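Myosin-I heavy chain (Dictyostelium discoideum, PDB 5EJY) is an actin-based ATP-driven motor involved in the early steps of phagocytosis and adhesion, represented here by the first MyTH4-FERM unit of its tail. Local coordinates at residues D330-I335 with K372-D377; P187-L192 with K270-Q275; K241-T246 with N308-F313. All coordinates share one frame; numbering follows the deposited sequence.

In the fold
From the N terminus the chain runs through helical MyTH4 to helix 189-196. There 187-192 pairs with 270-275, and contact 2 closes a loop holding much of the ubiquitin-like lobe, binding that lobe back to MyTH4. Before this loop closes, 241-246 opens contact 3, which ends at 308-313 on helix 304-322 and joins the ubiquitin-like lobe to the helical central lobe. The two loops therefore cross; the centres of contacts 2 and 3 lie about 30 Å apart. Contact 1 follows in series, after helix 304-322 has given way to helix 331-346: 330-335 and 372-377 close a short, largely helical loop within the central lobe, the centre of contact 1 lying about 37 Å from the centre of the chain.

Contact 1: D330-I335 with K372-D377; sequences DQDYQI and KNRFDD
A salt-bridge network of Asp332, Arg374 and Asp377 joins the first turn of helix 331-346 to the break between helices 368-373 and 375-383, on the surface of the FERM central lobe. Arg374, the N-cap residue of helix 375-383, sends its guanidinium across to the other segment. Asp332 OD1 receives Arg374 NH1 at 2.7 Å in a bent bond (137°), and Arg374 NH2 adds a weak bond to the same oxygen at 3.0 Å. The approach is not flat: the carboxylate and guanidinium planes stand 70° apart, and the donor NH1 comes in from above the carboxylate plane. Along the adjoining NE/NH2 edge the same guanidinium is held by its own segment. Arg374 NE and NH2 grip Asp377 OD2 side-on, each at 3.0 Å, with this oxygen lying in the guanidinium plane. NH2 is thus shared between the two aspartates, and contacts along two edges limit rotation of the group. A bend about the CG-CD bond (chi3 60°) brings NE and NH2 to Asp377, in the first turn of the helix that Arg374 N-caps. Gln331 comes in beside the arginine: its OE1 lies 3.2 Å from Arg374 CD, at the guanidinium edge and in its plane, while its NE2 is bonded to Asp369 of helix 368-373. Deeper in, Ile335 CG2 meets the backbone at Asp377 O, 4.3 Å away. At the start of helix 331-346, Asp330 OD1 accepts from Tyr333 N at 2.8 Å and caps the turn that presents Asp332. The arginine probably offsets part of the negative charge of the two aspartates. The arrangement is a surface salt-bridge network beside the apolar packing of Ile335 on Ile370 and Phe378, joining helices of the all-helical central lobe of a FERM domain.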
loop_
_atom_site.group_PDB
_atom_site.type_symbol
_atom_site.label_atom_id
_atom_site.label_comp_id
_atom_site.label_asym_id
_atom_site.label_seq_id
_atom_site.Cartn_x
_atom_site.Cartn_y
_atom_site.Cartn_z
ATOM N N ASP A 330 -15.170 -15.067 24.804
ATOM C CA ASP A 330 -15.283 -15.120 26.257
ATOM C C ASP A 330 -15.692 -13.766 26.845
ATOM O O ASP A 330 -14.863 -12.859 26.987
ATOM C CB ASP A 330 -13.955 -15.580 26.857
ATOM C CG ASP A 330 -13.982 -15.623 28.371
ATOM O OD1 ASP A 330 -14.886 -15.012 28.975
ATOM O OD2 ASP A 330 -13.085 -16.258 28.959
ATOM N N GLN A 331 -16.968 -13.638 27.201
ATOM C CA GLN A 331 -17.487 -12.371 27.708
ATOM C C GLN A 331 -16.868 -11.985 29.050
ATOM O O GLN A 331 -16.595 -10.803 29.300
ATOM C CB GLN A 331 -19.006 -12.423 27.846
ATOM C CG GLN A 331 -19.777 -12.551 26.546
ATOM C CD GLN A 331 -21.236 -12.881 26.808
ATOM O OE1 GLN A 331 -21.557 -13.566 27.782
ATOM N NE2 GLN A 331 -22.126 -12.383 25.956
ATOM N N ASP A 332 -16.661 -12.973 29.918
ATOM C CA ASP A 332 -16.025 -12.713 31.206
ATOM C C ASP A 332 -14.675 -12.041 30.987
ATOM O O ASP A 332 -14.353 -11.040 31.634
ATOM C CB ASP A 332 -15.811 -14.006 31.996
ATOM C CG ASP A 332 -17.086 -14.519 32.660
ATOM O OD1 ASP A 332 -18.092 -13.777 32.739
ATOM O OD2 ASP A 332 -17.061 -15.680 33.120
ATOM N N TYR A 333 -13.879 -12.605 30.085
ATOM C CA TYR A 333 -12.556 -12.049 29.811
ATOM C C TYR A 333 -12.648 -10.637 29.252
ATOM O O TYR A 333 -11.953 -9.731 29.716
ATOM C CB TYR A 333 -11.766 -12.924 28.844
ATOM C CG TYR A 333 -10.407 -12.341 28.537
ATOM C CD1 TYR A 333 -10.225 -11.465 27.471
ATOM C CD2 TYR A 333 -9.311 -12.651 29.327
ATOM C CE1 TYR A 333 -8.975 -10.918 27.199
ATOM C CE2 TYR A 333 -8.068 -12.121 29.065
ATOM C CZ TYR A 333 -7.902 -11.256 27.998
ATOM O OH TYR A 333 -6.653 -10.737 27.749
ATOM N N GLN A 334 -13.505 -10.451 28.253
ATOM C CA GLN A 334 -13.660 -9.139 27.645
ATOM C C GLN A 334 -14.079 -8.127 28.707
ATOM O O GLN A 334 -13.606 -6.981 28.731
ATOM C CB GLN A 334 -14.662 -9.196 26.495
ATOM C CG GLN A 334 -14.186 -10.075 25.338
ATOM C CD GLN A 334 -15.280 -10.358 24.325
ATOM O OE1 GLN A 334 -16.456 -10.469 24.678
ATOM N NE2 GLN A 334 -14.897 -10.476 23.055
ATOM N N ILE A 335 -14.952 -8.568 29.601
ATOM C CA ILE A 335 -15.406 -7.733 30.702
ATOM C C ILE A 335 -14.248 -7.313 31.586
ATOM O O ILE A 335 -14.168 -6.157 32.001
ATOM C CB ILE A 335 -16.449 -8.469 31.581
ATOM C CG1 ILE A 335 -17.767 -8.606 30.828
ATOM C CG2 ILE A 335 -16.695 -7.701 32.866
ATOM C CD1 ILE A 335 -18.267 -7.291 30.286
ATOM N N LYS A 372 -25.770 -5.818 25.610
ATOM C CA LYS A 372 -27.127 -6.337 25.492
ATOM C C LYS A 372 -27.435 -7.423 26.512
ATOM O O LYS A 372 -28.555 -7.516 27.012
ATOM C CB LYS A 372 -27.374 -6.867 24.078
ATOM C CG LYS A 372 -28.765 -7.449 23.867
ATOM N N ASN A 373 -26.439 -8.243 26.823
ATOM C CA ASN A 373 -26.671 -9.413 27.658
ATOM C C ASN A 373 -25.996 -9.379 29.023
ATOM O O ASN A 373 -26.313 -10.194 29.886
ATOM C CB ASN A 373 -26.271 -10.689 26.911
ATOM C CG ASN A 373 -27.095 -10.912 25.659
ATOM O OD1 ASN A 373 -27.574 -9.961 25.038
ATOM N ND2 ASN A 373 -27.274 -12.174 25.285
ATOM N N ARG A 374 -25.066 -8.452 29.231
ATOM C CA ARG A 374 -24.355 -8.420 30.508
ATOM C C ARG A 374 -23.931 -7.025 30.961
ATOM O O ARG A 374 -22.973 -6.885 31.719
ATOM C CB ARG A 374 -23.152 -9.372 30.477
ATOM C CG ARG A 374 -23.511 -10.796 30.054
ATOM C CD ARG A 374 -22.374 -11.766 30.281
ATOM N NE ARG A 374 -21.988 -11.825 31.686
ATOM C CZ ARG A 374 -21.020 -12.602 32.156
ATOM N NH1 ARG A 374 -20.343 -13.390 31.333
ATOM N NH2 ARG A 374 -20.729 -12.595 33.449
ATOM N N PHE A 375 -24.647 -6.000 30.505
ATOM C CA PHE A 375 -24.377 -4.637 30.951
ATOM C C PHE A 375 -24.157 -4.605 32.462
ATOM O O PHE A 375 -23.097 -4.193 32.933
ATOM C CB PHE A 375 -25.515 -3.692 30.558
ATOM N N ASP A 376 -25.154 -5.058 33.217
ATOM C CA ASP A 376 -25.081 -5.032 34.672
ATOM C C ASP A 376 -23.849 -5.750 35.204
ATOM O O ASP A 376 -23.231 -5.306 36.174
ATOM N N ASP A 377 -23.506 -6.866 34.570
ATOM C CA ASP A 377 -22.310 -7.623 34.923
ATOM C C ASP A 377 -21.055 -6.782 34.692
ATOM O O ASP A 377 -20.054 -6.924 35.400
ATOM C CB ASP A 377 -22.221 -8.888 34.075
ATOM C CG ASP A 377 -23.405 -9.817 34.281
ATOM O OD1 ASP A 377 -24.556 -9.327 34.365
ATOM O OD2 ASP A 377 -23.171 -11.044 34.356
#

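Contact 2: P187-L192 with K270-Q275; sequences PSVTEL and KVENLQ
Glu272 OE2 is gripped from two directions at the start of helix 189-196. Val189 N donates to it at 2.8 Å in a nearly straight bond (165°), reaching the oxygen on the syn side and 21° out of the carboxylate plane. A water also donates to Glu272 OE2, at 2.8 Å, and in turn accepts from Thr190 N at 3.1 Å, so the next amide of the turn is tied to the same carboxylate indirectly. The glutamate gets there by being straight: CG stands anti to the backbone N (chi1 -173°) and the chain stays extended beyond it, reaching across from helix 264-277 to helix 189-196. Around the bond the fit is close, with Val189 CG2 3.4 Å from Glu272 OE2, and Ser188 CA 3.5 Å from Glu272 OE1. That second oxygen forms a salt bridge to Lys89 of helix 81-97. Ser188 itself is the N-cap residue, its OG taking a weak bond from Glu191 N. A carboxylate facing the first amides of a helix is probably favoured by the positive end of the helix dipole as well. The result is a carboxylate bound at the N terminus of a helix, joining an acidic side chain of the ubiquitin-like FERM lobe to the first turn of helix 189-196, within the MyTH4-FERM tandem found in myosin tails.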
loop_
_atom_site.group_PDB
_atom_site.type_symbol
_atom_site.label_atom_id
_atom_site.label_comp_id
_atom_site.label_asym_id
_atom_site.label_seq_id
_atom_site.Cartn_x
_atom_site.Cartn_y
_atom_site.Cartn_z
ATOM N N PRO A 187 -1.934 5.811 -11.848
ATOM C CA PRO A 187 -2.146 6.821 -10.802
ATOM C C PRO A 187 -3.603 7.280 -10.660
ATOM O O PRO A 187 -4.289 7.518 -11.662
ATOM C CB PRO A 187 -1.284 7.989 -11.283
ATOM C CG PRO A 187 -0.152 7.328 -11.957
ATOM C CD PRO A 187 -0.703 6.085 -12.622
ATOM N N SER A 188 -4.062 7.391 -9.417
ATOM C CA SER A 188 -5.358 8.000 -9.115
ATOM C C SER A 188 -5.296 9.494 -9.398
ATOM O O SER A 188 -4.214 10.057 -9.566
ATOM C CB SER A 188 -5.692 7.815 -7.634
ATOM O OG SER A 188 -4.716 8.432 -6.821
ATOM N N VAL A 189 -6.451 10.150 -9.415
ATOM C CA VAL A 189 -6.472 11.605 -9.570
ATOM C C VAL A 189 -5.665 12.334 -8.489
ATOM O O VAL A 189 -4.990 13.326 -8.763
ATOM C CB VAL A 189 -7.910 12.158 -9.584
ATOM C CG1 VAL A 189 -7.885 13.695 -9.544
ATOM C CG2 VAL A 189 -8.649 11.659 -10.807
ATOM N N THR A 190 -5.730 11.852 -7.255
ATOM C CA THR A 190 -4.997 12.513 -6.178
ATOM C C THR A 190 -3.491 12.476 -6.430
ATOM O O THR A 190 -2.780 13.457 -6.193
ATOM C CB THR A 190 -5.293 11.883 -4.815
ATOM O OG1 THR A 190 -6.704 11.875 -4.602
ATOM C CG2 THR A 190 -4.635 12.696 -3.716
ATOM N N GLU A 191 -3.003 11.340 -6.910
ATOM C CA GLU A 191 -1.583 11.219 -7.212
ATOM C C GLU A 191 -1.182 12.101 -8.399
ATOM O O GLU A 191 -0.142 12.766 -8.366
ATOM C CB GLU A 191 -1.221 9.748 -7.471
ATOM C CG GLU A 191 0.254 9.518 -7.801
ATOM C CD GLU A 191 0.550 8.071 -8.184
ATOM O OE1 GLU A 191 -0.338 7.192 -8.018
ATOM O OE2 GLU A 191 1.676 7.800 -8.644
ATOM N N LEU A 192 -2.001 12.105 -9.447
ATOM C CA LEU A 192 -1.713 12.921 -10.629
ATOM C C LEU A 192 -1.645 14.403 -10.286
ATOM O O LEU A 192 -0.814 15.135 -10.824
ATOM C CB LEU A 192 -2.756 12.683 -11.734
ATOM C CG LEU A 192 -2.714 11.308 -12.407
ATOM C CD1 LEU A 192 -3.939 11.104 -13.264
ATOM C CD2 LEU A 192 -1.445 11.170 -13.246
ATOM N N LYS A 270 -6.627 1.764 -6.204
ATOM C CA LYS A 270 -7.680 0.771 -5.926
ATOM C C LYS A 270 -8.870 1.392 -5.213
ATOM O O LYS A 270 -10.029 1.025 -5.463
ATOM C CB LYS A 270 -7.139 -0.387 -5.093
ATOM C CG LYS A 270 -6.126 -1.246 -5.801
ATOM C CD LYS A 270 -6.183 -2.686 -5.316
ATOM C CE LYS A 270 -6.345 -2.770 -3.807
ATOM N NZ LYS A 270 -6.150 -4.173 -3.312
ATOM N N VAL A 271 -8.578 2.321 -4.312
ATOM C CA VAL A 271 -9.601 3.052 -3.580
ATOM C C VAL A 271 -10.472 3.847 -4.532
ATOM O O VAL A 271 -11.703 3.805 -4.453
ATOM C CB VAL A 271 -8.982 3.982 -2.517
ATOM C CG1 VAL A 271 -10.052 4.903 -1.901
ATOM C CG2 VAL A 271 -8.299 3.156 -1.445
ATOM N N GLU A 272 -9.829 4.552 -5.451
ATOM C CA GLU A 272 -10.538 5.307 -6.468
ATOM C C GLU A 272 -11.364 4.361 -7.353
ATOM O O GLU A 272 -12.511 4.666 -7.690
ATOM C CB GLU A 272 -9.544 6.109 -7.310
ATOM C CG GLU A 272 -10.185 7.059 -8.301
ATOM C CD GLU A 272 -9.157 7.835 -9.109
ATOM O OE1 GLU A 272 -8.620 7.282 -10.088
ATOM O OE2 GLU A 272 -8.888 8.999 -8.759
ATOM N N ASN A 273 -10.788 3.214 -7.716
ATOM C CA ASN A 273 -11.504 2.226 -8.528
ATOM C C ASN A 273 -12.782 1.723 -7.837
ATOM O O ASN A 273 -13.836 1.595 -8.465
ATOM C CB ASN A 273 -10.599 1.029 -8.857
ATOM C CG ASN A 273 -9.478 1.388 -9.809
ATOM O OD1 ASN A 273 -9.551 2.387 -10.510
ATOM N ND2 ASN A 273 -8.439 0.560 -9.850
ATOM N N LEU A 274 -12.677 1.439 -6.542
ATOM C CA LEU A 274 -13.813 0.948 -5.766
ATOM C C LEU A 274 -14.887 2.030 -5.637
ATOM O O LEU A 274 -16.078 1.744 -5.748
ATOM C CB LEU A 274 -13.368 0.476 -4.376
ATOM C CG LEU A 274 -14.494 -0.001 -3.443
ATOM C CD1 LEU A 274 -15.151 -1.275 -3.978
ATOM C CD2 LEU A 274 -13.994 -0.213 -2.016
ATOM N N GLN A 275 -14.462 3.267 -5.400
ATOM C CA GLN A 275 -15.392 4.391 -5.323
ATOM C C GLN A 275 -16.215 4.488 -6.604
ATOM O O GLN A 275 -17.422 4.735 -6.558
ATOM C CB GLN A 275 -14.655 5.709 -5.066
ATOM C CG GLN A 275 -14.086 5.857 -3.660
ATOM C CD GLN A 275 -13.219 7.104 -3.510
ATOM N NE2 GLN A 275 -13.078 7.589 -2.276
HETATM O O HOH W 1 -8.034 10.060 -6.369
#

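Contact 3: K241-T246 with N308-F313; sequences KENGFT and NVENEF
The ring of Phe245 points edge-on into helix 304-322, its edge directed at the backbone of Glu310 and CB of Phe313. Near the ring plane, CZ of Phe245 lies 3.7 Å from the carbonyl oxygen Glu310 O, and Phe245 CE2 meets Phe313 CB at 3.8 Å. The two phenylalanine side chains cross at about a right angle, and the contact falls on Phe313 CB, not on its ring. Glu310 passes obliquely beside the ring, carboxylate and ring planes 61° apart. Its extended chain runs on past Phe245 to Asn243, where Glu310 OE2 sits 3.4 Å from Asn243 CB; its OE1 makes a salt bridge to Arg237. A water lies at the ring edge of Phe245, between the same carboxylate and the backbone: it is 2.7 Å from Glu310 OE1 and 2.8 Å from Asn243 O. Asn243 shapes the turn that presents the ring. Its CG lies between the backbone N and the carbonyl carbon (chi1 66°), which brings OD1 over the turn to accept from Phe245 N at 2.8 Å; this is an Asx turn, with Gly244 at positive phi in its middle. Asn243 ND2 donates to Arg237 O and Ser231 OG. Phe245 also meets Phe289 of the neighbouring strand 285-291, with planes at about 45°. The contact thus presses the ubiquitin-like lobe of the FERM domain onto the first helix of the central lobe. Its chemistry is mixed: an apolar aromatic edge is buried against the helix, while the buried carboxylate of Glu310 has its charge met by Arg237, with a water close by that probably helps, which would probably lower the cost of keeping it ionised at this lobe interface.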
loop_
_atom_site.group_PDB
_atom_site.type_symbol
_atom_site.label_atom_id
_atom_site.label_comp_id
_atom_site.label_asym_id
_atom_site.label_seq_id
_atom_site.Cartn_x
_atom_site.Cartn_y
_atom_site.Cartn_z
ATOM N N LYS A 241 11.523 -4.413 9.529
ATOM C CA LYS A 241 11.848 -5.845 9.457
ATOM C C LYS A 241 12.197 -6.382 10.843
ATOM O O LYS A 241 12.021 -7.571 11.116
ATOM C CB LYS A 241 12.990 -6.126 8.465
ATOM C CG LYS A 241 12.682 -5.742 7.020
ATOM N N GLU A 242 12.696 -5.509 11.718
ATOM C CA GLU A 242 12.989 -5.894 13.098
ATOM C C GLU A 242 11.798 -5.754 14.042
ATOM O O GLU A 242 11.493 -6.676 14.798
ATOM C CB GLU A 242 14.176 -5.098 13.646
ATOM C CG GLU A 242 15.462 -5.338 12.891
ATOM C CD GLU A 242 16.672 -4.758 13.601
ATOM O OE1 GLU A 242 16.509 -3.803 14.400
ATOM O OE2 GLU A 242 17.789 -5.269 13.356
ATOM N N ASN A 243 11.122 -4.609 14.001
ATOM C CA ASN A 243 9.996 -4.380 14.904
ATOM C C ASN A 243 8.719 -5.116 14.477
ATOM O O ASN A 243 7.795 -5.266 15.267
ATOM C CB ASN A 243 9.733 -2.878 15.145
ATOM C CG ASN A 243 9.261 -2.143 13.893
ATOM O OD1 ASN A 243 8.477 -2.671 13.102
ATOM N ND2 ASN A 243 9.718 -0.901 13.726
ATOM N N GLY A 244 8.674 -5.559 13.224
ATOM C CA GLY A 244 7.581 -6.398 12.743
ATOM C C GLY A 244 6.299 -5.685 12.352
ATOM O O GLY A 244 5.293 -6.333 12.053
ATOM N N PHE A 245 6.326 -4.355 12.342
ATOM C CA PHE A 245 5.156 -3.570 11.934
ATOM C C PHE A 245 5.096 -3.411 10.415
ATOM O O PHE A 245 6.127 -3.398 9.751
ATOM C CB PHE A 245 5.192 -2.166 12.564
ATOM C CG PHE A 245 4.716 -2.112 14.002
ATOM C CD1 PHE A 245 5.432 -2.741 15.009
ATOM C CD2 PHE A 245 3.566 -1.407 14.338
ATOM C CE1 PHE A 245 5.025 -2.657 16.327
ATOM C CE2 PHE A 245 3.136 -1.327 15.660
ATOM C CZ PHE A 245 3.871 -1.949 16.658
ATOM N N THR A 246 3.888 -3.300 9.870
ATOM C CA THR A 246 3.711 -2.986 8.451
ATOM C C THR A 246 2.488 -2.107 8.332
ATOM O O THR A 246 1.764 -1.906 9.304
ATOM C CB THR A 246 3.476 -4.241 7.552
ATOM O OG1 THR A 246 2.168 -4.798 7.801
ATOM C CG2 THR A 246 4.552 -5.304 7.796
ATOM N N ASN A 308 9.311 0.066 24.116
ATOM C CA ASN A 308 8.112 0.484 24.839
ATOM C C ASN A 308 7.036 1.163 23.982
ATOM O O ASN A 308 5.840 0.936 24.196
ATOM C CB ASN A 308 8.473 1.363 26.044
ATOM C CG ASN A 308 9.199 0.592 27.147
ATOM O OD1 ASN A 308 8.900 -0.572 27.411
ATOM N ND2 ASN A 308 10.164 1.243 27.789
ATOM N N VAL A 309 7.436 2.007 23.032
ATOM C CA VAL A 309 6.451 2.594 22.116
ATOM C C VAL A 309 5.791 1.489 21.278
ATOM O O VAL A 309 4.578 1.498 21.069
ATOM C CB VAL A 309 7.068 3.641 21.164
ATOM C CG1 VAL A 309 6.053 4.060 20.116
ATOM C CG2 VAL A 309 7.556 4.863 21.948
ATOM N N GLU A 310 6.597 0.543 20.821
ATOM C CA GLU A 310 6.090 -0.587 20.050
ATOM C C GLU A 310 5.056 -1.372 20.847
ATOM O O GLU A 310 3.991 -1.725 20.332
ATOM C CB GLU A 310 7.235 -1.520 19.671
ATOM C CG GLU A 310 8.335 -0.854 18.838
ATOM C CD GLU A 310 9.511 -1.767 18.610
ATOM O OE1 GLU A 310 9.403 -2.967 18.948
ATOM O OE2 GLU A 310 10.546 -1.296 18.083
ATOM N N ASN A 311 5.381 -1.654 22.103
ATOM C CA ASN A 311 4.516 -2.491 22.932
ATOM C C ASN A 311 3.174 -1.825 23.220
ATOM O O ASN A 311 2.150 -2.490 23.225
ATOM C CB ASN A 311 5.230 -2.931 24.219
ATOM C CG ASN A 311 6.371 -3.899 23.947
ATOM O OD1 ASN A 311 6.463 -4.484 22.870
ATOM N ND2 ASN A 311 7.242 -4.076 24.924
ATOM N N GLU A 312 3.172 -0.510 23.432
ATOM C CA GLU A 312 1.916 0.231 23.624
ATOM C C GLU A 312 1.018 0.193 22.388
ATOM O O GLU A 312 -0.199 0.010 22.503
ATOM C CB GLU A 312 2.186 1.690 24.020
ATOM C CG GLU A 312 3.000 1.842 25.292
ATOM C CD GLU A 312 2.234 1.441 26.549
ATOM O OE1 GLU A 312 0.982 1.464 26.535
ATOM O OE2 GLU A 312 2.894 1.097 27.556
ATOM N N PHE A 313 1.599 0.385 21.202
ATOM C CA PHE A 313 0.810 0.248 19.980
ATOM C C PHE A 313 0.213 -1.165 19.962
ATOM O O PHE A 313 -0.979 -1.359 19.683
ATOM C CB PHE A 313 1.673 0.469 18.721
ATOM C CG PHE A 313 1.827 1.930 18.312
ATOM C CD1 PHE A 313 0.794 2.833 18.479
ATOM C CD2 PHE A 313 3.014 2.378 17.727
ATOM C CE1 PHE A 313 0.945 4.174 18.091
ATOM C CE2 PHE A 313 3.168 3.700 17.334
ATOM C CZ PHE A 313 2.133 4.600 17.516
HETATM O O HOH W 2 7.448 -4.549 17.959
#